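Local coordinates for protein adenosine deaminase (Burkholderia ambifaria, PDB 4GXW) that binds a zinc ion and, as a member of the adenosine and AMP deaminase family, probably catalyses the hydrolytic deamination of a purine base or nucleoside, at residues A[158-168]-A[194-205]. Sequence-based numbering, arbitrary orientation.
Sequences IDREQDPDEAV and RPPELFWKAYRD
Two neighbouring beta-alpha connections of the TIM-barrel fold meet here, at the C-terminal end of strand 151-159 and in front of helix 200-208, and their centre is a reciprocal exchange between Arg-160 and Arg-194, each guanidinium taking the other's backbone carbonyl. NE of Arg-194 reaches Arg-160 O at 2.8 Å in an almost straight bond (176°) lying in the carbonyl plane. In return Arg-160 turns its side-on edge to Arg-194 O, which accepts from both NE (3.0 Å) and NH2 (2.9 Å), a grip that fixes the rotation of the guanidinium. The two planes stand 81° apart and the charged ends are well separated. The Arg-194 chain bends at chi2 and chi3, which carries NH2 on to Gln-162 O; this donor sits well above that carbonyl's plane. NH1 of Arg-160 donates to the backbone O of His-216, a zinc ligand, and this bond ties the Asp-159 to Gln-162 turn to strand 212-217.

Next to these polar contacts, the Phe-199 ring packs between segments 158-168 and 194-205. At its edge CZ faces Arg-160 O, and CZ and CE2 also touch Arg-160 CB, while CD1 meets Ile-158 CG2 and Ala-167 CB (both 3.9 Å). Ile-158 also sends CD1 to Tyr-203 CE1; that tyrosine's hydroxyl bonds Thr-214 O in strand 212-217. Helices 164-168 and 200-205 run nearly parallel (11°), with axes 8.2 Å apart, a close approach permitted by alanines on both sides. Val-168 CG2 packs across the extended Lys-201 chain, nearest its CG. A water donates to Pro-164 O and accepts from Ala-202 N. The methyls of Ala-167 and Ala-202 touch, CB to CB, at 3.5 Å.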
ATOM      1  N   ILE A 158      -2.819  12.834   3.966  1.00  8.43           N
ATOM      2  CA  ILE A 158      -2.099  14.000   4.440  1.00  8.08           C
ATOM      3  C   ILE A 158      -0.624  13.913   4.066  1.00  7.79           C
ATOM      4  O   ILE A 158      -0.007  12.851   4.204  1.00  9.29           O
ATOM      5  CB  ILE A 158      -2.225  14.092   5.974  1.00  8.19           C
ATOM      6  CG1 ILE A 158      -3.694  14.305   6.367  1.00  7.99           C
ATOM      7  CG2 ILE A 158      -1.297  15.159   6.538  1.00  7.65           C
ATOM      8  CD1 ILE A 158      -3.982  13.945   7.811  1.00  9.27           C
ATOM      9  N   ASP A 159      -0.078  15.005   3.531  1.00  8.41           N
ATOM     10  CA  ASP A 159       1.352  15.147   3.286  1.00  9.49           C
ATOM     11  C   ASP A 159       1.929  15.694   4.588  1.00  8.43           C
ATOM     12  O   ASP A 159       1.819  16.888   4.875  1.00  9.21           O
ATOM     13  CB  ASP A 159       1.553  16.128   2.120  1.00  9.67           C
ATOM     14  CG  ASP A 159       3.002  16.402   1.803  1.00 11.18           C
ATOM     15  OD1 ASP A 159       3.901  16.016   2.581  1.00 11.42           O
ATOM     16  OD2 ASP A 159       3.227  17.038   0.746  1.00 14.04           O
ATOM     17  N   ARG A 160       2.527  14.827   5.395  1.00  9.21           N
ATOM     18  CA  ARG A 160       2.928  15.238   6.739  1.00  9.51           C
ATOM     19  C   ARG A 160       4.105  16.210   6.761  1.00  9.91           C
ATOM     20  O   ARG A 160       4.444  16.749   7.814  1.00 10.15           O
ATOM     21  CB  ARG A 160       3.211  14.021   7.624  1.00  9.58           C
ATOM     22  CG  ARG A 160       4.550  13.342   7.352  1.00  8.38           C
ATOM     23  CD  ARG A 160       4.568  11.905   7.892  1.00  9.55           C
ATOM     24  NE  ARG A 160       4.266  11.859   9.324  1.00  8.51           N
ATOM     25  CZ  ARG A 160       3.696  10.833   9.957  1.00  8.71           C
ATOM     26  NH1 ARG A 160       3.383   9.718   9.303  1.00  9.53           N
ATOM     27  NH2 ARG A 160       3.441  10.931  11.263  1.00  8.91           N
ATOM     28  N   GLU A 161       4.729  16.441   5.610  1.00  9.87           N
ATOM     29  CA  GLU A 161       5.811  17.417   5.527  1.00 10.16           C
ATOM     30  C   GLU A 161       5.293  18.844   5.433  1.00  9.52           C
ATOM     31  O   GLU A 161       6.060  19.795   5.584  1.00 13.39           O
ATOM     32  CB  GLU A 161       6.743  17.090   4.359  1.00 10.27           C
ATOM     33  CG  GLU A 161       7.435  15.737   4.527  1.00 13.57           C
ATOM     34  CD  GLU A 161       8.317  15.367   3.358  1.00 16.05           C
ATOM     35  OE1 GLU A 161       8.832  16.284   2.677  1.00 23.83           O
ATOM     36  OE2 GLU A 161       8.485  14.157   3.102  1.00 14.11           O
ATOM     37  N   GLN A 162       3.993  18.995   5.199  1.00  9.04           N
ATOM     38  CA  GLN A 162       3.366  20.310   5.176  1.00  9.33           C
ATOM     39  C   GLN A 162       2.639  20.579   6.488  1.00 10.60           C
ATOM     40  O   GLN A 162       2.490  19.687   7.328  1.00 11.97           O
ATOM     41  CB  GLN A 162       2.426  20.454   3.966  1.00 12.88           C
ATOM     42  CG  GLN A 162       2.945  19.861   2.633  1.00 14.80           C
ATOM     43  CD  GLN A 162       4.411  20.155   2.312  1.00 15.20           C
ATOM     44  OE1 GLN A 162       4.935  21.230   2.626  1.00 17.20           O
ATOM     45  NE2 GLN A 162       5.075  19.201   1.654  1.00 17.30           N
ATOM     46  N   ASP A 163       2.218  21.828   6.668  1.00 11.08           N
ATOM     47  CA  ASP A 163       1.563  22.285   7.897  1.00 11.51           C
ATOM     48  C   ASP A 163       0.265  21.517   8.181  1.00 11.43           C
ATOM     49  O   ASP A 163      -0.431  21.100   7.248  1.00 11.54           O
ATOM     50  CB  ASP A 163       1.253  23.780   7.750  1.00 12.52           C
ATOM     51  CG  ASP A 163       0.844  24.437   9.055  1.00 19.95           C
ATOM     52  OD1 ASP A 163      -0.358  24.391   9.399  1.00 18.61           O
ATOM     53  OD2 ASP A 163       1.719  25.027   9.729  1.00 19.98           O
ATOM     54  N   PRO A 164      -0.071  21.318   9.469  1.00 10.62           N
ATOM     55  CA  PRO A 164      -1.342  20.654   9.800  1.00 11.90           C
ATOM     56  C   PRO A 164      -2.588  21.354   9.238  1.00 13.63           C
ATOM     57  O   PRO A 164      -3.609  20.679   9.083  1.00 12.61           O
ATOM     58  CB  PRO A 164      -1.350  20.619  11.339  1.00 14.68           C
ATOM     59  CG  PRO A 164      -0.180  21.460  11.785  1.00 18.69           C
ATOM     60  CD  PRO A 164       0.796  21.487  10.647  1.00 12.35           C
ATOM     61  N   ASP A 165      -2.511  22.647   8.925  1.00 13.36           N
ATOM     62  CA  ASP A 165      -3.617  23.322   8.242  1.00 15.25           C
ATOM     63  C   ASP A 165      -3.961  22.697   6.891  1.00 12.68           C
ATOM     64  O   ASP A 165      -5.124  22.702   6.474  1.00 13.39           O
ATOM     65  CB  ASP A 165      -3.311  24.803   8.011  1.00 18.70           C
ATOM     66  CG  ASP A 165      -3.431  25.630   9.260  1.00 29.33           C
ATOM     67  OD1 ASP A 165      -4.015  25.143  10.246  1.00 30.99           O
ATOM     68  OD2 ASP A 165      -2.954  26.782   9.241  1.00 30.29           O
ATOM     69  N   GLU A 166      -2.958  22.173   6.194  1.00 11.94           N
ATOM     70  CA  GLU A 166      -3.204  21.560   4.894  1.00 13.58           C
ATOM     71  C   GLU A 166      -3.970  20.260   5.084  1.00  9.86           C
ATOM     72  O   GLU A 166      -4.789  19.882   4.248  1.00 11.62           O
ATOM     73  CB  GLU A 166      -1.901  21.319   4.117  1.00 12.97           C
ATOM     74  CG  GLU A 166      -1.181  22.591   3.671  1.00 14.14           C
ATOM     75  CD  GLU A 166      -1.948  23.417   2.644  1.00 16.62           C
ATOM     76  OE1 GLU A 166      -2.895  22.910   2.007  1.00 15.68           O
ATOM     77  OE2 GLU A 166      -1.584  24.596   2.460  1.00 27.61           O
ATOM     78  N   ALA A 167      -3.714  19.585   6.203  1.00 10.60           N
ATOM     79  CA  ALA A 167      -4.413  18.350   6.525  1.00  9.98           C
ATOM     80  C   ALA A 167      -5.902  18.621   6.780  1.00 10.37           C
ATOM     81  O   ALA A 167      -6.764  17.901   6.269  1.00 10.23           O
ATOM     82  CB  ALA A 167      -3.758  17.660   7.734  1.00 11.19           C
ATOM     83  N   VAL A 168      -6.199  19.671   7.545  1.00  9.09           N
ATOM     84  CA  VAL A 168      -7.580  20.086   7.757  1.00 11.56           C
ATOM     85  C   VAL A 168      -8.243  20.440   6.422  1.00 10.02           C
ATOM     86  O   VAL A 168      -9.405  20.090   6.187  1.00 11.49           O
ATOM     87  CB  VAL A 168      -7.671  21.255   8.767  1.00 10.62           C
ATOM     88  CG1 VAL A 168      -9.100  21.809   8.852  1.00 11.60           C
ATOM     89  CG2 VAL A 168      -7.194  20.794  10.138  1.00 13.05           C
ATOM     90  N   ARG A 194       7.985  14.684  12.169  1.00 10.52           N
ATOM     91  CA  ARG A 194       6.622  15.096  11.846  1.00 10.69           C
ATOM     92  C   ARG A 194       5.654  14.105  12.485  1.00  9.11           C
ATOM     93  O   ARG A 194       4.990  13.316  11.799  1.00  9.08           O
ATOM     94  CB  ARG A 194       6.404  15.178  10.330  1.00 10.16           C
ATOM     95  CG  ARG A 194       7.411  16.054   9.593  1.00 10.92           C
ATOM     96  CD  ARG A 194       7.327  17.505  10.034  1.00 14.17           C
ATOM     97  NE  ARG A 194       6.104  18.138   9.549  1.00 11.49           N
ATOM     98  CZ  ARG A 194       5.729  19.373   9.856  1.00 12.06           C
ATOM     99  NH1 ARG A 194       6.471  20.120  10.662  1.00 15.22           N
ATOM    100  NH2 ARG A 194       4.600  19.861   9.359  1.00 12.38           N
ATOM    101  N   PRO A 195       5.568  14.128  13.819  1.00  9.57           N
ATOM    102  CA  PRO A 195       4.860  13.059  14.528  1.00 10.09           C
ATOM    103  C   PRO A 195       3.342  13.129  14.337  1.00  8.47           C
ATOM    104  O   PRO A 195       2.792  14.196  14.042  1.00  8.49           O
ATOM    105  CB  PRO A 195       5.256  13.297  15.985  1.00  9.28           C
ATOM    106  CG  PRO A 195       5.479  14.758  16.056  1.00 11.27           C
ATOM    107  CD  PRO A 195       6.144  15.111  14.751  1.00 10.31           C
ATOM    108  N   PRO A 196       2.662  11.994  14.522  1.00  7.87           N
ATOM    109  CA  PRO A 196       1.232  11.935  14.185  1.00  7.61           C
ATOM    110  C   PRO A 196       0.342  12.884  14.992  1.00  7.73           C
ATOM    111  O   PRO A 196      -0.646  13.374  14.437  1.00  7.97           O
ATOM    112  CB  PRO A 196       0.875  10.462  14.441  1.00  8.85           C
ATOM    113  CG  PRO A 196       1.940   9.971  15.399  1.00  9.59           C
ATOM    114  CD  PRO A 196       3.186  10.690  14.972  1.00  9.62           C
ATOM    115  N   GLU A 197       0.684  13.146  16.248  1.00  7.98           N
ATOM    116  CA  GLU A 197      -0.131  14.041  17.063  1.00  8.18           C
ATOM    117  C   GLU A 197      -0.181  15.479  16.537  1.00  8.31           C
ATOM    118  O   GLU A 197      -1.081  16.239  16.869  1.00  8.42           O
ATOM    119  CB  GLU A 197       0.301  14.004  18.535  1.00  8.87           C
ATOM    120  CG  GLU A 197       1.698  14.538  18.829  1.00  9.63           C
ATOM    121  CD  GLU A 197       2.797  13.486  18.783  1.00  9.73           C
ATOM    122  OE1 GLU A 197       2.641  12.450  18.083  1.00  9.74           O
ATOM    123  OE2 GLU A 197       3.844  13.715  19.444  1.00 10.21           O
ATOM    124  N   LEU A 198       0.787  15.850  15.700  1.00  8.38           N
ATOM    125  CA  LEU A 198       0.773  17.163  15.074  1.00  9.32           C
ATOM    126  C   LEU A 198      -0.511  17.382  14.262  1.00  8.37           C
ATOM    127  O   LEU A 198      -0.975  18.516  14.107  1.00  9.92           O
ATOM    128  CB  LEU A 198       2.011  17.314  14.180  1.00 10.50           C
ATOM    129  CG  LEU A 198       2.271  18.631  13.455  1.00 11.70           C
ATOM    130  CD1 LEU A 198       2.338  19.777  14.463  1.00 13.51           C
ATOM    131  CD2 LEU A 198       3.566  18.534  12.641  1.00 12.99           C
ATOM    132  N   PHE A 199      -1.076  16.277  13.778  1.00  8.02           N
ATOM    133  CA  PHE A 199      -2.214  16.274  12.854  1.00  8.18           C
ATOM    134  C   PHE A 199      -3.524  15.861  13.528  1.00  9.44           C
ATOM    135  O   PHE A 199      -4.458  15.385  12.874  1.00  9.31           O
ATOM    136  CB  PHE A 199      -1.874  15.380  11.655  1.00  9.41           C
ATOM    137  CG  PHE A 199      -0.636  15.838  10.946  1.00  8.07           C
ATOM    138  CD1 PHE A 199      -0.715  16.838   9.988  1.00 10.47           C
ATOM    139  CD2 PHE A 199       0.617  15.356  11.306  1.00  9.34           C
ATOM    140  CE1 PHE A 199       0.421  17.321   9.366  1.00 10.22           C
ATOM    141  CE2 PHE A 199       1.762  15.834  10.680  1.00 10.12           C
ATOM    142  CZ  PHE A 199       1.662  16.813   9.709  1.00 11.11           C
ATOM    143  N   TRP A 200      -3.604  16.080  14.838  1.00  9.64           N
ATOM    144  CA  TRP A 200      -4.784  15.697  15.606  1.00  9.34           C
ATOM    145  C   TRP A 200      -6.064  16.313  15.041  1.00  9.10           C
ATOM    146  O   TRP A 200      -7.115  15.668  15.031  1.00  9.24           O
ATOM    147  CB  TRP A 200      -4.627  16.076  17.092  1.00  8.59           C
ATOM    148  CG  TRP A 200      -4.616  17.548  17.357  1.00  9.23           C
ATOM    149  CD1 TRP A 200      -3.519  18.359  17.445  1.00  9.45           C
ATOM    150  CD2 TRP A 200      -5.753  18.393  17.586  1.00  8.93           C
ATOM    151  NE1 TRP A 200      -3.906  19.651  17.698  1.00  9.16           N
ATOM    152  CE2 TRP A 200      -5.273  19.700  17.789  1.00  9.16           C
ATOM    153  CE3 TRP A 200      -7.136  18.167  17.633  1.00  8.93           C
ATOM    154  CZ2 TRP A 200      -6.126  20.785  18.036  1.00  9.50           C
ATOM    155  CZ3 TRP A 200      -7.974  19.232  17.876  1.00 10.68           C
ATOM    156  CH2 TRP A 200      -7.471  20.530  18.072  1.00 10.32           C
ATOM    157  N   LYS A 201      -5.995  17.555  14.578  1.00  8.82           N
ATOM    158  CA  LYS A 201      -7.208  18.241  14.147  1.00  9.84           C
ATOM    159  C   LYS A 201      -7.850  17.602  12.916  1.00  9.09           C
ATOM    160  O   LYS A 201      -9.074  17.413  12.862  1.00  9.74           O
ATOM    161  CB  LYS A 201      -6.922  19.722  13.911  1.00 11.29           C
ATOM    162  CG  LYS A 201      -8.158  20.582  13.786  1.00 15.94           C
ATOM    163  CD  LYS A 201      -7.785  22.060  13.764  1.00 16.85           C
ATOM    164  CE  LYS A 201      -8.979  22.917  13.456  1.00 19.42           C
ATOM    165  NZ  LYS A 201      -8.529  24.318  13.348  1.00 16.29           N
ATOM    166  N   ALA A 202      -7.024  17.250  11.938  1.00  9.20           N
ATOM    167  CA  ALA A 202      -7.534  16.642  10.724  1.00  8.61           C
ATOM    168  C   ALA A 202      -8.172  15.293  11.016  1.00  8.93           C
ATOM    169  O   ALA A 202      -9.203  14.950  10.432  1.00  8.18           O
ATOM    170  CB  ALA A 202      -6.421  16.495   9.702  1.00 10.67           C
ATOM    171  N   TYR A 203      -7.561  14.527  11.920  1.00  8.50           N
ATOM    172  CA  TYR A 203      -8.121  13.226  12.294  1.00  8.44           C
ATOM    173  C   TYR A 203      -9.445  13.377  13.034  1.00  8.86           C
ATOM    174  O   TYR A 203     -10.405  12.659  12.734  1.00  8.49           O
ATOM    175  CB  TYR A 203      -7.094  12.361  13.060  1.00  8.11           C
ATOM    176  CG  TYR A 203      -6.144  11.678  12.098  1.00  7.13           C
ATOM    177  CD1 TYR A 203      -5.074  12.366  11.535  1.00  7.95           C
ATOM    178  CD2 TYR A 203      -6.350  10.365  11.713  1.00  8.83           C
ATOM    179  CE1 TYR A 203      -4.231  11.748  10.617  1.00  8.79           C
ATOM    180  CE2 TYR A 203      -5.516   9.747  10.798  1.00  7.31           C
ATOM    181  CZ  TYR A 203      -4.466  10.445  10.256  1.00  7.57           C
ATOM    182  OH  TYR A 203      -3.652   9.818   9.337  1.00  8.18           O
ATOM    183  N   ARG A 204      -9.510  14.328  13.967  1.00  7.98           N
ATOM    184  CA  ARG A 204     -10.770  14.636  14.642  1.00  8.21           C
ATOM    185  C   ARG A 204     -11.854  14.990  13.632  1.00  9.87           C
ATOM    186  O   ARG A 204     -12.976  14.476  13.688  1.00  8.53           O
ATOM    187  CB  ARG A 204     -10.600  15.818  15.599  1.00 11.03           C
ATOM    188  CG  ARG A 204     -11.909  16.277  16.247  1.00 11.10           C
ATOM    189  CD  ARG A 204     -11.793  17.692  16.775  1.00 13.57           C
ATOM    190  NE  ARG A 204     -11.717  18.667  15.689  1.00 13.41           N
ATOM    191  CZ  ARG A 204     -11.631  19.981  15.870  1.00 14.87           C
ATOM    192  NH1 ARG A 204     -11.595  20.485  17.100  1.00 17.45           N
ATOM    193  NH2 ARG A 204     -11.573  20.791  14.821  1.00 17.74           N
ATOM    194  N   ASP A 205     -11.513  15.864  12.695  1.00  9.24           N
ATOM    195  CA  ASP A 205     -12.482  16.316  11.708  1.00  8.53           C
ATOM    196  C   ASP A 205     -12.920  15.171  10.797  1.00  8.40           C
ATOM    197  O   ASP A 205     -14.101  15.072  10.463  1.00 10.09           O
ATOM    198  CB  ASP A 205     -11.905  17.457  10.858  1.00 11.67           C
ATOM    199  CG  ASP A 205     -11.779  18.763  11.614  1.00 11.07           C
ATOM    200  OD1 ASP A 205     -12.186  18.850  12.791  1.00 11.50           O
ATOM    201  OD2 ASP A 205     -11.283  19.728  10.997  1.00 13.99           O
TER
HETATM  202  O   HOH W   1      -4.339  18.685  11.344  1.00 10.10           O
HETATM  203  O   HOH W   2      -6.792  24.346  10.960  1.00 31.79           O